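Local coordinates for charybdin (Charybdis maritima, PDB 2B7U), which belongs to the ribosome-inactivating proteins, a family whose fold sets a mixed beta sheet against a cluster of helices, at residues A[115-120]-A[197-202]; A[76-81]-A[240-245]. One frame throughout, in Å; residues are numbered along the deposited sequence.

Interaction 1. Residues A[115-120]-A[197-202]; sequences PSYEEL and DLEKNW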
loop_
_atom_site.group_PDB
_atom_site.type_symbol
_atom_site.label_atom_id
_atom_site.label_comp_id
_atom_site.label_asym_id
_atom_site.label_seq_id
_atom_site.Cartn_x
_atom_site.Cartn_y
_atom_site.Cartn_z
ATOM N N PRO A 115 -6.783 -7.796 -5.088
ATOM C CA PRO A 115 -6.348 -6.507 -4.574
ATOM C C PRO A 115 -6.194 -5.384 -5.604
ATOM O O PRO A 115 -5.965 -4.223 -5.224
ATOM C CB PRO A 115 -4.990 -6.850 -3.941
ATOM C CG PRO A 115 -4.460 -7.943 -4.768
ATOM C CD PRO A 115 -5.661 -8.755 -5.157
ATOM N N SER A 116 -6.343 -5.679 -6.891
ATOM C CA SER A 116 -6.163 -4.605 -7.869
ATOM C C SER A 116 -7.334 -3.656 -7.737
ATOM O O SER A 116 -8.443 -4.075 -7.392
ATOM C CB SER A 116 -6.068 -5.145 -9.283
ATOM O OG SER A 116 -7.326 -5.530 -9.791
ATOM N N TYR A 117 -7.104 -2.375 -8.009
ATOM C CA TYR A 117 -8.189 -1.392 -7.913
ATOM C C TYR A 117 -9.291 -1.590 -8.956
ATOM O O TYR A 117 -10.434 -1.261 -8.679
ATOM C CB TYR A 117 -7.660 0.050 -7.952
ATOM C CG TYR A 117 -6.838 0.398 -6.755
ATOM C CD1 TYR A 117 -5.521 0.799 -6.895
ATOM C CD2 TYR A 117 -7.375 0.297 -5.464
ATOM C CE1 TYR A 117 -4.754 1.102 -5.792
ATOM C CE2 TYR A 117 -6.616 0.601 -4.333
ATOM C CZ TYR A 117 -5.299 1.000 -4.512
ATOM O OH TYR A 117 -4.526 1.285 -3.410
ATOM N N GLU A 118 -8.967 -2.154 -10.115
ATOM C CA GLU A 118 -9.991 -2.516 -11.090
ATOM C C GLU A 118 -10.983 -3.500 -10.466
ATOM O O GLU A 118 -12.204 -3.330 -10.598
ATOM C CB GLU A 118 -9.337 -3.140 -12.335
ATOM C CG GLU A 118 -10.282 -3.634 -13.403
ATOM C CD GLU A 118 -9.547 -4.050 -14.682
ATOM O OE1 GLU A 118 -8.295 -4.148 -14.667
ATOM O OE2 GLU A 118 -10.220 -4.279 -15.712
ATOM N N GLU A 119 -10.447 -4.522 -9.795
ATOM C CA GLU A 119 -11.285 -5.557 -9.176
ATOM C C GLU A 119 -11.982 -5.046 -7.934
ATOM O O GLU A 119 -13.160 -5.337 -7.727
ATOM C CB GLU A 119 -10.449 -6.788 -8.830
ATOM C CG GLU A 119 -9.921 -7.497 -10.092
ATOM C CD GLU A 119 -9.679 -8.999 -9.917
ATOM O OE1 GLU A 119 -9.983 -9.547 -8.840
ATOM O OE2 GLU A 119 -9.191 -9.637 -10.889
ATOM N N LEU A 120 -11.280 -4.261 -7.125
ATOM C CA LEU A 120 -11.903 -3.701 -5.917
ATOM C C LEU A 120 -12.997 -2.719 -6.259
ATOM O O LEU A 120 -14.042 -2.737 -5.629
ATOM C CB LEU A 120 -10.869 -3.000 -5.032
ATOM C CG LEU A 120 -9.966 -3.885 -4.174
ATOM C CD1 LEU A 120 -8.799 -3.020 -3.682
ATOM C CD2 LEU A 120 -10.680 -4.560 -3.013
ATOM N N ASP A 197 -0.485 9.140 -12.218
ATOM C CA ASP A 197 0.937 9.403 -12.396
ATOM C C ASP A 197 1.749 8.663 -11.336
ATOM O O ASP A 197 2.857 8.209 -11.617
ATOM C CB ASP A 197 1.277 10.891 -12.337
ATOM C CG ASP A 197 0.462 11.738 -13.295
ATOM O OD1 ASP A 197 -0.564 11.252 -13.847
ATOM O OD2 ASP A 197 0.823 12.924 -13.437
ATOM N N LEU A 198 1.229 8.586 -10.113
ATOM C CA LEU A 198 1.965 7.939 -9.030
ATOM C C LEU A 198 1.575 6.488 -8.828
ATOM O O LEU A 198 2.367 5.592 -9.103
ATOM C CB LEU A 198 1.795 8.711 -7.720
ATOM C CG LEU A 198 2.303 10.153 -7.743
ATOM C CD1 LEU A 198 2.160 10.784 -6.369
ATOM C CD2 LEU A 198 3.758 10.220 -8.193
ATOM N N GLU A 199 0.357 6.248 -8.342
ATOM C CA GLU A 199 -0.022 4.896 -7.903
ATOM C C GLU A 199 0.180 3.851 -8.975
ATOM O O GLU A 199 0.705 2.785 -8.691
ATOM C CB GLU A 199 -1.440 4.852 -7.360
ATOM C CG GLU A 199 -1.627 5.715 -6.135
ATOM C CD GLU A 199 -2.996 5.632 -5.508
ATOM O OE1 GLU A 199 -3.862 4.869 -6.015
ATOM O OE2 GLU A 199 -3.199 6.343 -4.495
ATOM N N LYS A 200 -0.220 4.159 -10.193
ATOM C CA LYS A 200 -0.117 3.177 -11.273
ATOM C C LYS A 200 1.311 2.888 -11.697
ATOM O O LYS A 200 1.537 1.890 -12.397
ATOM C CB LYS A 200 -0.987 3.594 -12.459
ATOM C CG LYS A 200 -2.525 3.435 -12.303
ATOM C CD LYS A 200 -3.057 3.196 -10.903
ATOM C CE LYS A 200 -3.004 1.725 -10.492
ATOM N NZ LYS A 200 -2.676 1.530 -9.026
ATOM N N ASN A 201 2.248 3.738 -11.273
ATOM C CA ASN A 201 3.646 3.677 -11.752
ATOM C C ASN A 201 4.642 3.283 -10.655
ATOM O O ASN A 201 5.851 3.347 -10.871
ATOM C CB ASN A 201 4.051 5.030 -12.315
ATOM C CG ASN A 201 3.378 5.325 -13.642
ATOM O OD1 ASN A 201 2.907 6.453 -13.894
ATOM N ND2 ASN A 201 3.314 4.324 -14.496
ATOM N N TRP A 202 4.168 2.960 -9.457
ATOM C CA TRP A 202 5.102 2.633 -8.356
ATOM C C TRP A 202 6.070 1.518 -8.722
ATOM O O TRP A 202 7.246 1.612 -8.429
ATOM C CB TRP A 202 4.367 2.242 -7.075
ATOM C CG TRP A 202 5.260 1.994 -5.880
ATOM C CD1 TRP A 202 6.044 2.902 -5.249
ATOM C CD2 TRP A 202 5.447 0.752 -5.212
ATOM N NE1 TRP A 202 6.708 2.299 -4.191
ATOM C CE2 TRP A 202 6.333 0.986 -4.140
ATOM C CE3 TRP A 202 4.907 -0.531 -5.379
ATOM C CZ2 TRP A 202 6.700 -0.021 -3.237
ATOM C CZ3 TRP A 202 5.270 -1.535 -4.477
ATOM C CH2 TRP A 202 6.149 -1.259 -3.421
#

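Interaction 2. Residues A[76-81]-A[240-245]; sequences DDLVLR and LGIVEQ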
loop_
_atom_site.group_PDB
_atom_site.type_symbol
_atom_site.label_atom_id
_atom_site.label_comp_id
_atom_site.label_asym_id
_atom_site.label_seq_id
_atom_site.Cartn_x
_atom_site.Cartn_y
_atom_site.Cartn_z
ATOM N N ASP A 76 6.830 -7.299 0.705
ATOM C CA ASP A 76 7.683 -7.006 -0.441
ATOM C C ASP A 76 7.031 -6.091 -1.472
ATOM O O ASP A 76 7.708 -5.327 -2.130
ATOM C CB ASP A 76 8.234 -8.299 -1.074
ATOM C CG ASP A 76 7.152 -9.278 -1.474
ATOM O OD1 ASP A 76 5.967 -9.097 -1.093
ATOM O OD2 ASP A 76 7.512 -10.268 -2.136
ATOM N N ASP A 77 5.719 -6.147 -1.632
ATOM C CA ASP A 77 5.060 -5.267 -2.594
ATOM C C ASP A 77 3.930 -4.407 -2.036
ATOM O O ASP A 77 3.328 -3.654 -2.791
ATOM C CB ASP A 77 4.627 -6.062 -3.834
ATOM C CG ASP A 77 3.547 -7.056 -3.551
ATOM O OD1 ASP A 77 3.153 -7.809 -4.483
ATOM O OD2 ASP A 77 3.062 -7.111 -2.409
ATOM N N LEU A 78 3.689 -4.479 -0.728
ATOM C CA LEU A 78 2.673 -3.708 -0.030
ATOM C C LEU A 78 1.244 -3.938 -0.533
ATOM O O LEU A 78 0.358 -3.109 -0.340
ATOM C CB LEU A 78 3.033 -2.210 -0.025
ATOM C CG LEU A 78 4.343 -1.899 0.685
ATOM C CD1 LEU A 78 4.583 -0.374 0.743
ATOM C CD2 LEU A 78 4.426 -2.506 2.055
ATOM N N VAL A 79 1.006 -5.113 -1.096
ATOM C CA VAL A 79 -0.305 -5.482 -1.569
ATOM C C VAL A 79 -1.115 -6.107 -0.416
ATOM O O VAL A 79 -0.647 -6.973 0.321
ATOM C CB VAL A 79 -0.207 -6.453 -2.752
ATOM C CG1 VAL A 79 -1.549 -7.008 -3.138
ATOM C CG2 VAL A 79 0.408 -5.753 -3.965
ATOM N N LEU A 80 -2.344 -5.644 -0.275
ATOM C CA LEU A 80 -3.242 -6.168 0.753
ATOM C C LEU A 80 -3.616 -7.614 0.397
ATOM O O LEU A 80 -3.988 -7.917 -0.743
ATOM C CB LEU A 80 -4.474 -5.251 0.844
ATOM C CG LEU A 80 -5.186 -5.135 2.193
ATOM C CD1 LEU A 80 -5.898 -3.804 2.313
ATOM C CD2 LEU A 80 -6.167 -6.292 2.339
ATOM N N ARG A 81 -3.524 -8.533 1.357
ATOM C CA ARG A 81 -3.865 -9.929 1.079
ATOM C C ARG A 81 -5.103 -10.450 1.800
ATOM O O ARG A 81 -5.764 -11.390 1.324
ATOM C CB ARG A 81 -2.683 -10.847 1.403
ATOM C CG ARG A 81 -2.858 -12.340 1.044
ATOM C CD ARG A 81 -3.333 -12.556 -0.360
ATOM N NE ARG A 81 -2.450 -11.944 -1.348
ATOM C CZ ARG A 81 -2.835 -11.545 -2.560
ATOM N NH1 ARG A 81 -4.091 -11.715 -2.967
ATOM N NH2 ARG A 81 -1.964 -10.994 -3.384
ATOM N N LEU A 240 9.054 9.030 -3.869
ATOM C CA LEU A 240 8.755 7.755 -3.229
ATOM C C LEU A 240 9.078 7.753 -1.747
ATOM O O LEU A 240 10.093 8.263 -1.306
ATOM C CB LEU A 240 9.515 6.593 -3.887
ATOM C CG LEU A 240 8.854 6.040 -5.151
ATOM C CD1 LEU A 240 8.849 7.039 -6.287
ATOM C CD2 LEU A 240 9.442 4.709 -5.630
ATOM N N GLY A 241 8.170 7.218 -0.972
ATOM C CA GLY A 241 8.387 6.960 0.432
ATOM C C GLY A 241 9.121 5.677 0.737
ATOM O O GLY A 241 9.752 5.526 1.793
ATOM N N ILE A 242 8.974 4.707 -0.164
ATOM C CA ILE A 242 9.608 3.399 -0.056
ATOM C C ILE A 242 9.645 2.805 -1.472
ATOM O O ILE A 242 8.799 3.127 -2.309
ATOM C CB ILE A 242 8.893 2.506 1.028
ATOM C CG1 ILE A 242 9.763 1.288 1.388
ATOM C CG2 ILE A 242 7.515 2.106 0.566
ATOM C CD1 ILE A 242 9.479 0.768 2.753
ATOM N N VAL A 243 10.654 1.993 -1.738
ATOM C CA VAL A 243 10.966 1.498 -3.078
ATOM C C VAL A 243 10.806 -0.017 -3.191
ATOM O O VAL A 243 11.365 -0.737 -2.373
ATOM C CB VAL A 243 12.417 1.887 -3.453
ATOM C CG1 VAL A 243 12.720 1.451 -4.847
ATOM C CG2 VAL A 243 12.640 3.398 -3.257
ATOM N N GLU A 244 10.073 -0.508 -4.195
ATOM C CA GLU A 244 9.978 -1.943 -4.432
ATOM C C GLU A 244 11.291 -2.482 -4.986
ATOM O O GLU A 244 11.975 -1.766 -5.695
ATOM C CB GLU A 244 8.865 -2.221 -5.448
ATOM C CG GLU A 244 8.406 -3.626 -5.403
ATOM C CD GLU A 244 7.422 -3.977 -6.467
ATOM O OE1 GLU A 244 7.682 -3.688 -7.636
ATOM O OE2 GLU A 244 6.385 -4.613 -6.129
ATOM N N GLN A 245 11.630 -3.741 -4.700
ATOM C CA GLN A 245 12.907 -4.331 -5.157
ATOM C C GLN A 245 12.662 -5.584 -5.986
ATOM O O GLN A 245 12.636 -6.684 -5.461
ATOM C CB GLN A 245 13.809 -4.659 -3.960
ATOM C CG GLN A 245 15.200 -5.064 -4.405
ATOM C CD GLN A 245 16.161 -5.378 -3.281
ATOM O OE1 GLN A 245 17.362 -5.490 -3.551
ATOM N NE2 GLN A 245 15.667 -5.508 -2.029
HETATM O O HOH W 1 10.275 -5.540 -3.123
#

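Interaction 1. Residues A[115-120]-A[197-202]
Glu199 of helix 192-199 and Lys200, which follows it, bring their polar ends close to CD1 and CE1 of the Tyr117 ring, although the two backbones stay well apart, with the CA of Tyr117 and the CA of Lys200 separated by 9.9 Å. Glu199 comes first. Its chain runs out straight beyond CG and meets the tyrosine side chain at about a right angle, bringing OE1 to 3.9 Å from Tyr117 CE1. The carboxylate is turned 33° from the ring plane, and OE1 approaches obliquely. That oxygen is hydrogen-bonded to Gln163 NE2 of helix 151-170, which probably helps hold it there. Lys200 follows, its side chain setting out to one side before bends at chi2, chi3 and chi4 bring the ammonium in to the ring edge. The lysine is modelled in two conformers; in the one given, NZ lies in the ring plane, 3.6 Å from Tyr117 CD1. This is an edge contact and no cation-pi stack. A type I beta turn from Glu199 to Trp202 leads into the next helix. On the other side, Tyr117 is the first residue of helix 117-124, N-capped by Ser116, whose OG accepts from Glu119 N at 3.3 Å. The CB of Tyr117 points toward 197-202, and with CG anti to the carbonyl carbon (chi1 -66°) the CD1-CE1 edge is placed by Lys200 NZ, while OH is hydrogen-bonded to Glu167 and Ser162. The contact thus joins the start of helix 117-124 to helix 192-199 and the turn after it across helix 151-170, which supplies Ser162, Gln163 and Glu167 between them; strand 223-225 packs against Asp197 and Leu198, and Leu120 of the capped helix rests on Ile159.

Interaction 2. Residues A[76-81]-A[240-245]
A small apolar touch, Leu78 against Ile242, and a carboxylate oxygen of Glu244 set against the methylene carbon of Asp77 join the connection between strands 67-74 and 80-84 of the large sheet to the irregular stretch that follows helix 233-237. No direct hydrogen bond crosses between 76-81 and 240-245. At the buried end, one methyl of each residue does the touching: Leu78 CD1 lies 3.8 Å from Ile242 CG2. Leu78 adopts a left-handed backbone conformation, with phi 59°, and its CB points at the partner segment; CG anti to the carbonyl carbon (chi1 -61°) continues that direction. The leucine has a second modelled conformer, so this methyl pair describes one of two states. Both side chains also rest on Thr169 of helix 151-170. Asp77 prepares the turn: its OD2 accepts from Val79 N at 3.2 Å, an Asx turn, with the N-H reaching the oxygen from 50° above the carboxylate plane. The Asp77 carboxylate leads away from the partner segment, consistent with its place in the Asx turn, and CB is left at the contact, where Glu244 OE2 comes to 3.2 Å. The two acids still stand fairly near, Asp77 OD1 to Glu244 OE2 measuring 4.8 Å, a pairing of like charges that would probably be mildly unfavourable. Glu244 gets there by an extended chain whose CG also passes 3.8 Å from Asp76 O, and its side chain packs on Trp202 and Val203 of helix 202-214. Arg170 takes up the Asp77 carbonyl. A water bridges the two backbones: it donates to Asp76 O at 2.8 Å and accepts from Gln245 N at 2.7 Å.

From the N terminus, the chain leaves strand 67-74, passes through 76-81 and, after the last strands of the large sheet, reaches 115-120. Interaction 1 then closes the inner loop when 197-202 returns, having enclosed 76 residues, two-thirds of them helical. Interaction 2 closes the outer loop at 240-245, so the first is nested within the second. Their centres are 12 Å apart, and they touch at several points: Pro115 packs on Val79 and the Leu80 carbonyl, the Trp202 ring on the Asp77 carbonyl, and Trp202 NE1 lies 2.9 Å from Ile242 O, a probable hydrogen bond. Together they tie the large sheet, the helical region and the later loop to one another.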